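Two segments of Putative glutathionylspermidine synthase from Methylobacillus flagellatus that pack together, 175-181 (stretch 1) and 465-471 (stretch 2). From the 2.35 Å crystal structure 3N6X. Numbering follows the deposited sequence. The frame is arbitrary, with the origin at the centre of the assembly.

Stretch 1 (175-181) ENRKMMM
Stretch 2, residues 465-471: GTKDTWI

How do the two backbones meet? Residues 175-181 lie within a longer helix, with phi/psi near -65/-40 and backbone hydrogen bonds such as Met180 N to Asn176 O at 3.1 Å. Stretch 2 is extended, with phi from -84° to -136° and psi from 117° to 177° in magnitude. The helix axis crosses strand 469-471 almost at a right angle, at -84°, with a closest approach of 9.9 Å. The chains come nearest where Asn176 CA lies 5.2 Å from Asp468 CA. Glu175, at the start of the stretch, remains out of reach.

What does Asn176 do at this crossing point? Its CA-to-CB bond points toward stretch 2, and its rotamer is m (chi1 -72°, chi2 -11°). Asn176 ND2 gives two weak hydrogen bonds, to Thr466 OG1 at 3.3 Å and to Lys467 O at 3.4 Å. Thr466 has chi1 p and its CA-to-CB bond points toward the helix, whereas that of Lys467 points away and its carbonyl O is the atom in contact. A water accepts from Asn176 ND2 at 3.2 Å and lies 2.6 Å from Lys467 O, bridging the two.

How does Arg177 reach stretch 2 when its CA-to-CB bond points sideways? Its chi angles, 174°, 60°, 47° and 80°, bring the guanidinium to Asp468, whose chi1 is t and chi2 8°. Both carboxylate oxygens meet the NE/NH2 side in a salt bridge, with the carboxylate twisted out of the guanidinium plane: Arg177 NE donates to Asp468 OD2 at 3.0 Å and weakly to Asp468 OD1 at 3.3 Å, while Arg177 NH2 donates to Asp468 OD1 at 3.3 Å. Asp468 OD2 lies near the guanidinium plane, at its edge, as does Thr469 O, 2.8 Å from Arg177 NH2. A second water accepts from Arg177 NH2 at 2.9 Å and from Ile471 N at 3.0 Å.

What closes the contact beyond Arg177? The CA-to-CB bond of Lys178 points away, and Met179 turns its end away, so the next residue to touch stretch 2 is Met180, one helical turn after Asn176. The CA-to-CB bond of this selenomethionine points toward stretch 2, with all three chi angles m (-72°, -70°, -62°). Met180 CG lies 3.3 Å from Asp468 OD2, and Met180 CE makes an apolar contact with Trp470 CZ2 at 3.6 Å. Trp470 (chi1 -69°, chi2 -1°) starts sideways, but its indole comes nearer the helix, and Trp470 NE1 donates to Asp468 OD2 at 2.8 Å. That carboxylate oxygen therefore accepts from both Arg177 and Trp470. Met181 makes no contact.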

ATOM      1  N   GLU A 175      -1.834 -11.037  10.306  1.00 35.57           N
ATOM      2  CA  GLU A 175      -2.161 -12.470  10.335  1.00 35.54           C
ATOM      3  C   GLU A 175      -1.027 -13.357   9.886  1.00 39.88           C
ATOM      4  O   GLU A 175      -0.907 -14.475  10.376  1.00 40.56           O
ATOM      5  CB  GLU A 175      -3.445 -12.771   9.528  1.00 36.98           C
ATOM      6  CG  GLU A 175      -4.725 -12.361  10.261  1.00 50.84           C
ATOM      7  CD  GLU A 175      -4.855 -12.879  11.693  1.00 74.95           C
ATOM      8  OE1 GLU A 175      -4.645 -14.098  11.916  1.00 56.31           O
ATOM      9  OE2 GLU A 175      -5.135 -12.056  12.593  1.00 71.24           O
ATOM     10  N   ASN A 176      -0.186 -12.879   8.958  1.00 35.74           N
ATOM     11  CA  ASN A 176       0.944 -13.680   8.498  1.00 35.61           C
ATOM     12  C   ASN A 176       1.958 -13.855   9.601  1.00 39.45           C
ATOM     13  O   ASN A 176       2.522 -14.936   9.735  1.00 39.88           O
ATOM     14  CB  ASN A 176       1.590 -13.087   7.244  1.00 33.56           C
ATOM     15  CG  ASN A 176       0.748 -13.234   6.009  1.00 45.24           C
ATOM     16  OD1 ASN A 176      -0.252 -13.958   5.990  1.00 36.57           O
ATOM     17  ND2 ASN A 176       1.096 -12.494   4.965  1.00 39.08           N
ATOM     18  N   ARG A 177       2.139 -12.825  10.449  1.00 35.56           N
ATOM     19  CA  ARG A 177       3.054 -12.933  11.590  1.00 35.24           C
ATOM     20  C   ARG A 177       2.519 -13.956  12.608  1.00 39.17           C
ATOM     21  O   ARG A 177       3.270 -14.830  13.059  1.00 37.35           O
ATOM     22  CB  ARG A 177       3.283 -11.565  12.267  1.00 29.85           C
ATOM     23  CG  ARG A 177       4.117 -11.666  13.567  1.00 29.99           C
ATOM     24  CD  ARG A 177       5.523 -12.250  13.323  1.00 32.34           C
ATOM     25  NE  ARG A 177       6.185 -11.613  12.177  1.00 34.69           N
ATOM     26  CZ  ARG A 177       6.794 -10.434  12.231  1.00 38.54           C
ATOM     27  NH1 ARG A 177       6.906  -9.790  13.386  1.00 26.64           N
ATOM     28  NH2 ARG A 177       7.313  -9.901  11.141  1.00 28.92           N
ATOM     29  N   LYS A 178       1.217 -13.836  12.957  1.00 36.65           N
ATOM     30  CA  LYS A 178       0.521 -14.710  13.897  1.00 36.97           C
ATOM     31  C   LYS A 178       0.608 -16.188  13.436  1.00 43.80           C
ATOM     32  O   LYS A 178       0.883 -17.061  14.249  1.00 43.94           O
ATOM     33  CB  LYS A 178      -0.941 -14.249  14.037  1.00 38.81           C
ATOM     34  CG  LYS A 178      -1.672 -14.840  15.225  1.00 57.53           C
ATOM     35  CD  LYS A 178      -3.151 -14.424  15.246  1.00 65.04           C
ATOM     36  CE  LYS A 178      -4.013 -15.430  15.980  1.00 68.85           C
ATOM     37  NZ  LYS A 178      -4.819 -14.791  17.059  1.00 76.02           N
HETATM   38  N   MSE A 179       0.479 -16.428  12.113  1.00 42.89           N
HETATM   39  CA  MSE A 179       0.570 -17.751  11.471  1.00 43.93           C
HETATM   40  C   MSE A 179       1.978 -18.359  11.624  1.00 43.51           C
HETATM   41  O   MSE A 179       2.102 -19.535  11.981  1.00 43.17           O
HETATM   42  CB  MSE A 179       0.184 -17.633   9.976  1.00 48.40           C
HETATM   43  CG  MSE A 179       0.384 -18.924   9.169  1.00 59.61           C
HETATM   44 SE   MSE A 179      -0.663 -20.417   9.887  0.75 72.46          SE
HETATM   45  CE  MSE A 179      -2.281 -20.045   9.057  1.00 69.51           C
HETATM   46  N   MSE A 180       3.036 -17.549  11.347  1.00 36.03           N
HETATM   47  CA  MSE A 180       4.437 -17.969  11.447  1.00 34.26           C
HETATM   48  C   MSE A 180       4.811 -18.308  12.884  1.00 40.97           C
HETATM   49  O   MSE A 180       5.550 -19.269  13.114  1.00 40.81           O
HETATM   50  CB  MSE A 180       5.379 -16.871  10.903  1.00 34.96           C
HETATM   51  CG  MSE A 180       5.336 -16.732   9.388  1.00 39.74           C
HETATM   52 SE   MSE A 180       6.132 -18.219   8.398  0.75 44.59          SE
HETATM   53  CE  MSE A 180       7.914 -18.100   9.016  1.00 41.10           C
HETATM   54  N   MSE A 181       4.331 -17.490  13.855  1.00 38.58           N
HETATM   55  CA  MSE A 181       4.581 -17.696  15.281  1.00 37.88           C
HETATM   56  C   MSE A 181       3.876 -18.980  15.776  1.00 42.96           C
HETATM   57  O   MSE A 181       4.411 -19.691  16.631  1.00 42.72           O
HETATM   58  CB  MSE A 181       4.120 -16.468  16.095  1.00 39.83           C
HETATM   59  CG  MSE A 181       4.373 -16.617  17.619  1.00 47.78           C
HETATM   60 SE   MSE A 181       6.295 -16.868  18.073  0.75 55.40          SE
HETATM   61  CE  MSE A 181       6.827 -15.016  17.907  1.00 52.04           C
ATOM     62  N   GLY A 465       0.637 -14.884  -4.158  1.00 67.34           N
ATOM     63  CA  GLY A 465       0.548 -15.269  -2.752  1.00 65.01           C
ATOM     64  C   GLY A 465       1.187 -14.266  -1.811  1.00 62.80           C
ATOM     65  O   GLY A 465       1.651 -13.216  -2.251  1.00 61.87           O
ATOM     66  N   THR A 466       1.202 -14.571  -0.496  1.00 55.78           N
ATOM     67  CA  THR A 466       1.846 -13.693   0.495  1.00 53.54           C
ATOM     68  C   THR A 466       2.902 -14.405   1.328  1.00 53.82           C
ATOM     69  O   THR A 466       2.951 -15.640   1.378  1.00 52.24           O
ATOM     70  CB  THR A 466       0.838 -12.974   1.391  1.00 58.93           C
ATOM     71  OG1 THR A 466       0.146 -13.930   2.181  1.00 61.76           O
ATOM     72  CG2 THR A 466      -0.132 -12.102   0.612  1.00 57.91           C
ATOM     73  N   LYS A 467       3.759 -13.607   1.968  1.00 48.09           N
ATOM     74  CA  LYS A 467       4.832 -14.047   2.846  1.00 45.73           C
ATOM     75  C   LYS A 467       4.816 -13.161   4.065  1.00 47.35           C
ATOM     76  O   LYS A 467       4.290 -12.046   4.007  1.00 47.88           O
ATOM     77  CB  LYS A 467       6.191 -13.880   2.148  1.00 46.52           C
ATOM     78  CG  LYS A 467       6.497 -14.914   1.088  1.00 45.56           C
ATOM     79  CD  LYS A 467       7.818 -14.601   0.436  1.00 48.94           C
ATOM     80  CE  LYS A 467       8.302 -15.719  -0.451  1.00 59.46           C
ATOM     81  NZ  LYS A 467       9.212 -16.638   0.276  1.00 61.52           N
ATOM     82  N   ASP A 468       5.438 -13.613   5.151  1.00 41.06           N
ATOM     83  CA  ASP A 468       5.643 -12.790   6.336  1.00 39.21           C
ATOM     84  C   ASP A 468       6.912 -11.981   6.077  1.00 39.84           C
ATOM     85  O   ASP A 468       7.830 -12.489   5.435  1.00 41.00           O
ATOM     86  CB  ASP A 468       5.835 -13.691   7.577  1.00 40.57           C
ATOM     87  CG  ASP A 468       5.946 -12.965   8.911  1.00 39.59           C
ATOM     88  OD1 ASP A 468       5.723 -11.727   8.941  1.00 38.05           O
ATOM     89  OD2 ASP A 468       6.246 -13.631   9.923  1.00 39.77           O
ATOM     90  N   THR A 469       6.956 -10.723   6.522  1.00 33.84           N
ATOM     91  CA  THR A 469       8.154  -9.886   6.369  1.00 32.78           C
ATOM     92  C   THR A 469       8.775  -9.672   7.729  1.00 35.52           C
ATOM     93  O   THR A 469       8.131  -9.111   8.631  1.00 32.93           O
ATOM     94  CB  THR A 469       7.826  -8.538   5.667  1.00 37.14           C
ATOM     95  OG1 THR A 469       7.133  -8.795   4.456  1.00 34.25           O
ATOM     96  CG2 THR A 469       9.079  -7.701   5.382  1.00 31.65           C
ATOM     97  N   TRP A 470      10.024 -10.115   7.886  1.00 33.38           N
ATOM     98  CA  TRP A 470      10.751  -9.985   9.141  1.00 33.84           C
ATOM     99  C   TRP A 470      11.702  -8.809   9.097  1.00 36.98           C
ATOM    100  O   TRP A 470      12.555  -8.741   8.214  1.00 37.17           O
ATOM    101  CB  TRP A 470      11.553 -11.257   9.426  1.00 33.23           C
ATOM    102  CG  TRP A 470      10.739 -12.478   9.753  1.00 34.83           C
ATOM    103  CD1 TRP A 470       9.379 -12.575   9.833  1.00 37.77           C
ATOM    104  CD2 TRP A 470      11.256 -13.774  10.076  1.00 35.06           C
ATOM    105  NE1 TRP A 470       9.014 -13.862  10.155  1.00 37.56           N
ATOM    106  CE2 TRP A 470      10.149 -14.620  10.312  1.00 39.18           C
ATOM    107  CE3 TRP A 470      12.557 -14.307  10.186  1.00 36.19           C
ATOM    108  CZ2 TRP A 470      10.300 -15.964  10.673  1.00 38.58           C
ATOM    109  CZ3 TRP A 470      12.704 -15.643  10.520  1.00 37.94           C
ATOM    110  CH2 TRP A 470      11.588 -16.456  10.768  1.00 38.72           C
ATOM    111  N   ILE A 471      11.570  -7.885  10.050  1.00 32.59           N
ATOM    112  CA  ILE A 471      12.520  -6.795  10.201  1.00 31.75           C
ATOM    113  C   ILE A 471      13.323  -7.100  11.447  1.00 36.87           C
ATOM    114  O   ILE A 471      12.748  -7.264  12.531  1.00 36.11           O
ATOM    115  CB  ILE A 471      11.842  -5.377  10.218  1.00 34.54           C
ATOM    116  CG1 ILE A 471      11.487  -4.906   8.774  1.00 35.37           C
ATOM    117  CG2 ILE A 471      12.764  -4.338  10.865  1.00 33.75           C
ATOM    118  CD1 ILE A 471      10.321  -5.573   8.084  1.00 34.91           C
TER
HETATM  119  O   HOH W   1       3.013  -9.964   4.963  1.00 54.30           O
HETATM  120  O   HOH W   2       9.054  -7.605  11.710  1.00 25.86           O